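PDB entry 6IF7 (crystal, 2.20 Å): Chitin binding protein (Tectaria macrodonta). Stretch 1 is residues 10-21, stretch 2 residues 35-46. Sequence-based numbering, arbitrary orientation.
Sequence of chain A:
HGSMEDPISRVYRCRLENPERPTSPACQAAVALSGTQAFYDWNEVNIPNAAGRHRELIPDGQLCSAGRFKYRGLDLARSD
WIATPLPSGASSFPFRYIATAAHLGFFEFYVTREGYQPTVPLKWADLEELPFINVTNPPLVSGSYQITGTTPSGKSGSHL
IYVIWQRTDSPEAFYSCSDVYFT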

# COMPACT_ATOMS: atom_id res chain seq x y z
N ARG A 10 -4.84 2.04 2.04
CA ARG A 10 -6.31 2.07 1.81
C ARG A 10 -7.03 1.09 2.73
O ARG A 10 -8.04 1.44 3.35
CB ARG A 10 -6.64 1.68 0.37
CG ARG A 10 -6.26 2.72 -0.64
CD ARG A 10 -6.57 2.28 -2.05
NE ARG A 10 -6.17 3.35 -2.96
CZ ARG A 10 -6.18 3.25 -4.29
NH1 ARG A 10 -6.57 2.14 -4.91
NH2 ARG A 10 -5.79 4.30 -5.01
N VAL A 11 -6.50 -0.13 2.80
CA VAL A 11 -7.13 -1.20 3.56
C VAL A 11 -7.18 -0.92 5.04
O VAL A 11 -8.24 -1.07 5.64
CB VAL A 11 -6.55 -2.60 3.21
CG1 VAL A 11 -5.16 -2.86 3.82
CG2 VAL A 11 -7.56 -3.70 3.55
N TYR A 12 -6.08 -0.44 5.63
CA TYR A 12 -6.04 -0.15 7.06
C TYR A 12 -6.85 1.08 7.41
O TYR A 12 -7.54 1.08 8.42
CB TYR A 12 -4.61 -0.03 7.56
CG TYR A 12 -4.46 0.19 9.06
CD1 TYR A 12 -5.25 -0.51 9.99
CD2 TYR A 12 -3.47 1.05 9.56
CE1 TYR A 12 -5.07 -0.36 11.36
CE2 TYR A 12 -3.29 1.24 10.94
CZ TYR A 12 -4.10 0.55 11.85
OH TYR A 12 -3.94 0.75 13.20
N ARG A 13 -6.81 2.12 6.57
CA ARG A 13 -7.68 3.30 6.74
C ARG A 13 -9.19 2.97 6.71
O ARG A 13 -9.95 3.44 7.56
CB ARG A 13 -7.38 4.36 5.67
CG ARG A 13 -8.26 5.61 5.76
CD ARG A 13 -7.92 6.68 4.70
NE ARG A 13 -6.90 7.61 5.17
CZ ARG A 13 -7.09 8.58 6.06
NH1 ARG A 13 -8.29 8.80 6.59
NH2 ARG A 13 -6.08 9.37 6.41
N CYS A 14 -9.61 2.19 5.71
CA CYS A 14 -11.02 1.78 5.64
C CYS A 14 -11.43 0.95 6.86
O CYS A 14 -12.50 1.17 7.42
CB CYS A 14 -11.36 1.08 4.32
SG CYS A 14 -11.22 2.16 2.87
N ARG A 15 -10.55 0.07 7.34
CA ARG A 15 -10.77 -0.58 8.64
C ARG A 15 -11.03 0.42 9.76
O ARG A 15 -11.95 0.22 10.56
CB ARG A 15 -9.58 -1.47 9.03
CG ARG A 15 -9.61 -1.99 10.47
CD ARG A 15 -10.70 -3.03 10.65
NE ARG A 15 -10.91 -3.37 12.06
CZ ARG A 15 -11.71 -2.73 12.91
NH1 ARG A 15 -12.40 -1.66 12.55
NH2 ARG A 15 -11.82 -3.16 14.15
N LEU A 16 -10.19 1.46 9.85
CA LEU A 16 -10.31 2.45 10.93
C LEU A 16 -11.51 3.36 10.79
O LEU A 16 -11.93 3.96 11.77
CB LEU A 16 -9.02 3.26 11.08
CG LEU A 16 -7.83 2.46 11.59
CD1 LEU A 16 -6.62 3.38 11.73
CD2 LEU A 16 -8.10 1.76 12.93
N GLU A 17 -12.09 3.44 9.60
CA GLU A 17 -13.37 4.12 9.44
C GLU A 17 -14.58 3.26 9.85
O GLU A 17 -15.69 3.77 9.81
CB GLU A 17 -13.55 4.57 8.00
CG GLU A 17 -12.54 5.59 7.54
CD GLU A 17 -12.83 6.07 6.13
OE1 GLU A 17 -13.90 5.69 5.61
OE2 GLU A 17 -12.01 6.82 5.55
N ASN A 18 -14.35 2.00 10.24
CA ASN A 18 -15.39 1.03 10.64
C ASN A 18 -16.09 0.38 9.42
O ASN A 18 -16.93 1.01 8.77
CB ASN A 18 -16.38 1.63 11.67
CG ASN A 18 -17.57 0.73 11.96
OD1 ASN A 18 -17.49 -0.50 11.94
ND2 ASN A 18 -18.70 1.37 12.24
N PRO A 19 -15.73 -0.88 9.11
CA PRO A 19 -16.38 -1.62 8.01
C PRO A 19 -17.92 -1.72 8.12
O PRO A 19 -18.58 -1.80 7.10
CB PRO A 19 -15.75 -3.03 8.09
CG PRO A 19 -14.47 -2.85 8.85
CD PRO A 19 -14.71 -1.71 9.79
N GLU A 20 -18.46 -1.71 9.34
CA GLU A 20 -19.92 -1.77 9.54
C GLU A 20 -20.65 -0.52 9.05
O GLU A 20 -21.82 -0.61 8.75
CB GLU A 20 -20.30 -2.00 11.02
CG GLU A 20 -19.75 -3.29 11.64
CD GLU A 20 -20.01 -4.52 10.78
OE1 GLU A 20 -21.12 -4.62 10.20
OE2 GLU A 20 -19.13 -5.40 10.68
N ARG A 21 -19.98 0.63 9.02
CA ARG A 21 -20.62 1.87 8.60
C ARG A 21 -19.56 2.90 8.19
O ARG A 21 -19.28 3.85 8.94
CB ARG A 21 -21.51 2.42 9.73
CG ARG A 21 -22.55 3.38 9.20
CD ARG A 21 -23.33 4.04 10.31
NE ARG A 21 -24.26 4.99 9.74
CZ ARG A 21 -25.13 5.75 10.42
NH1 ARG A 21 -25.20 5.70 11.75
NH2 ARG A 21 -25.92 6.57 9.74
N GLY A 35 -17.22 -6.31 0.80
CA GLY A 35 -17.84 -6.76 2.04
C GLY A 35 -16.96 -6.43 3.24
O GLY A 35 -15.83 -5.96 3.08
N THR A 36 -17.46 -6.68 4.44
CA THR A 36 -16.78 -6.20 5.64
C THR A 36 -15.59 -7.07 6.05
O THR A 36 -14.59 -6.55 6.56
CB THR A 36 -17.74 -6.10 6.84
OG1 THR A 36 -18.43 -7.34 6.98
CG2 THR A 36 -18.74 -4.99 6.65
N GLN A 37 -15.70 -8.38 5.85
CA GLN A 37 -14.70 -9.28 6.41
C GLN A 37 -13.32 -9.00 5.85
O GLN A 37 -12.34 -9.04 6.59
CB GLN A 37 -15.08 -10.76 6.20
CG GLN A 37 -14.17 -11.75 6.95
CD GLN A 37 -14.03 -11.43 8.45
OE1 GLN A 37 -12.92 -11.44 9.00
NE2 GLN A 37 -15.15 -11.12 9.11
N ALA A 38 -13.24 -8.70 4.55
CA ALA A 38 -11.97 -8.32 3.91
C ALA A 38 -11.22 -7.25 4.72
O ALA A 38 -9.99 -7.33 4.89
CB ALA A 38 -12.22 -7.83 2.49
N PHE A 39 -11.98 -6.27 5.24
CA PHE A 39 -11.41 -5.13 5.97
C PHE A 39 -11.06 -5.41 7.43
O PHE A 39 -10.14 -4.79 7.95
CB PHE A 39 -12.29 -3.90 5.82
CG PHE A 39 -12.33 -3.40 4.42
CD1 PHE A 39 -11.35 -2.52 3.95
CD2 PHE A 39 -13.28 -3.88 3.52
CE1 PHE A 39 -11.36 -2.11 2.62
CE2 PHE A 39 -13.29 -3.48 2.19
CZ PHE A 39 -12.33 -2.59 1.74
N TYR A 40 -11.76 -6.34 8.06
CA TYR A 40 -11.27 -6.87 9.32
C TYR A 40 -10.01 -7.70 9.10
O TYR A 40 -9.23 -7.83 10.01
CB TYR A 40 -12.35 -7.69 10.04
CG TYR A 40 -13.54 -6.87 10.46
CD1 TYR A 40 -13.40 -5.83 11.37
CD2 TYR A 40 -14.80 -7.12 9.92
CE1 TYR A 40 -14.50 -5.08 11.77
CE2 TYR A 40 -15.90 -6.38 10.32
CZ TYR A 40 -15.74 -5.36 11.24
OH TYR A 40 -16.80 -4.59 11.60
N ASP A 41 -9.83 -8.25 7.89
CA ASP A 41 -8.57 -8.89 7.48
C ASP A 41 -7.63 -7.94 6.72
O ASP A 41 -6.97 -8.34 5.73
CB ASP A 41 -8.85 -10.11 6.59
CG ASP A 41 -9.82 -11.10 7.21
OD1 ASP A 41 -10.03 -11.05 8.44
OD2 ASP A 41 -10.37 -11.92 6.46
N TRP A 42 -7.53 -6.69 7.19
CA TRP A 42 -6.71 -5.64 6.53
C TRP A 42 -5.22 -6.01 6.50
O TRP A 42 -4.45 -5.52 5.65
CB TRP A 42 -6.90 -4.26 7.19
CG TRP A 42 -6.51 -4.25 8.63
CD1 TRP A 42 -7.32 -4.49 9.69
CD2 TRP A 42 -5.20 -4.06 9.17
NE1 TRP A 42 -6.61 -4.43 10.87
CE2 TRP A 42 -5.30 -4.17 10.57
CE3 TRP A 42 -3.95 -3.77 8.60
CZ2 TRP A 42 -4.20 -4.01 11.41
CZ3 TRP A 42 -2.85 -3.60 9.45
CH2 TRP A 42 -2.98 -3.72 10.83
N ASN A 43 -4.82 -6.87 7.43
CA ASN A 43 -3.41 -7.25 7.58
C ASN A 43 -2.96 -8.42 6.70
O ASN A 43 -1.82 -8.89 6.83
CB ASN A 43 -3.12 -7.55 9.07
CG ASN A 43 -3.93 -8.73 9.61
OD1 ASN A 43 -4.84 -9.23 8.96
ND2 ASN A 43 -3.59 -9.16 10.81
N GLU A 44 -3.85 -8.89 5.82
CA GLU A 44 -3.59 -10.08 5.06
C GLU A 44 -3.91 -9.88 3.57
O GLU A 44 -4.54 -10.73 2.94
CB GLU A 44 -4.35 -11.28 5.66
CG GLU A 44 -3.75 -12.62 5.27
CD GLU A 44 -4.49 -13.80 5.85
OE1 GLU A 44 -5.61 -14.08 5.41
OE2 GLU A 44 -3.93 -14.47 6.73
N VAL A 45 -3.44 -8.77 3.01
CA VAL A 45 -3.40 -8.61 1.55
C VAL A 45 -2.11 -9.31 1.06
O VAL A 45 -1.11 -8.69 0.71
CB VAL A 45 -3.49 -7.14 1.10
CG1 VAL A 45 -3.56 -7.05 -0.41
CG2 VAL A 45 -4.71 -6.47 1.75
N ASN A 46 -2.16 -10.64 1.06
CA ASN A 46 -1.00 -11.43 0.76
C ASN A 46 -1.18 -12.37 -0.46
O ASN A 46 -2.29 -12.59 -0.97
CB ASN A 46 -0.57 -12.20 2.02
CG ASN A 46 -1.53 -13.31 2.40
OD1 ASN A 46 -2.67 -13.34 1.98
ND2 ASN A 46 -1.07 -14.23 3.19
O HOH W 1 -9.62 -5.92 12.25

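A single direct hydrogen bond joins the two stretches, and it lies at one extremity of an otherwise largely apolar and aromatic contact: Tyr40 OH donates to Glu20 OE2 at 2.6 Å. The short distance suits a phenol facing a carboxylate. The CA-to-CB bond of Glu20 points sideways relative to the other stretch, but its m, m rotamer carries the carboxylate to the edge of the Tyr40 ring.

Helix 10-16 and helix 36-40 cross steeply, at -109°, with axes 9.2 Å apart at closest approach. The chains nevertheless run past one another in opposite order, Val11 lying nearest Trp42, Arg15 nearest Phe39 and Pro19 nearest Thr36, with CA atoms 5.2 to 5.4 Å apart. Together the surfaces bury 679 Å².

Val11 and Phe39 point toward the opposing stretch and form much of the buried interior. Val11 CG2 packs 3.7 Å from Trp42 CB and 4.0 Å from Phe39 CD1, while Cys14 CB approaches Phe39 CE1 at 3.6 Å. Alongside, the rings of Tyr12 and Trp42 meet obliquely, their planes inclined by 31° and Tyr12 CD1 lying 3.6 Å from Trp42 CD2.

Arg15 combines apolar and polar roles. Its aliphatic portion reaches Trp42, with CG 3.5 Å from Trp42 CD1, and its guanidinium places one face over Tyr40 CD1. A water bridges the stretches here, accepting from Arg15 NE at 2.9 Å and donating to Tyr40 O at 3.0 Å.

Beyond the helix, Asn18 adopts positive phi and opens a type I turn to Arg21; its OD1 accepts from Glu20 N at 3.0 Å. Within this turn, Pro19 sets its ring over the face of Tyr40, CG lying 3.8 Å from the ring centroid in a CH-pi contact. The same Tyr40 side chain thus packs against Pro19 through its ring and bonds Glu20 through its hydroxyl.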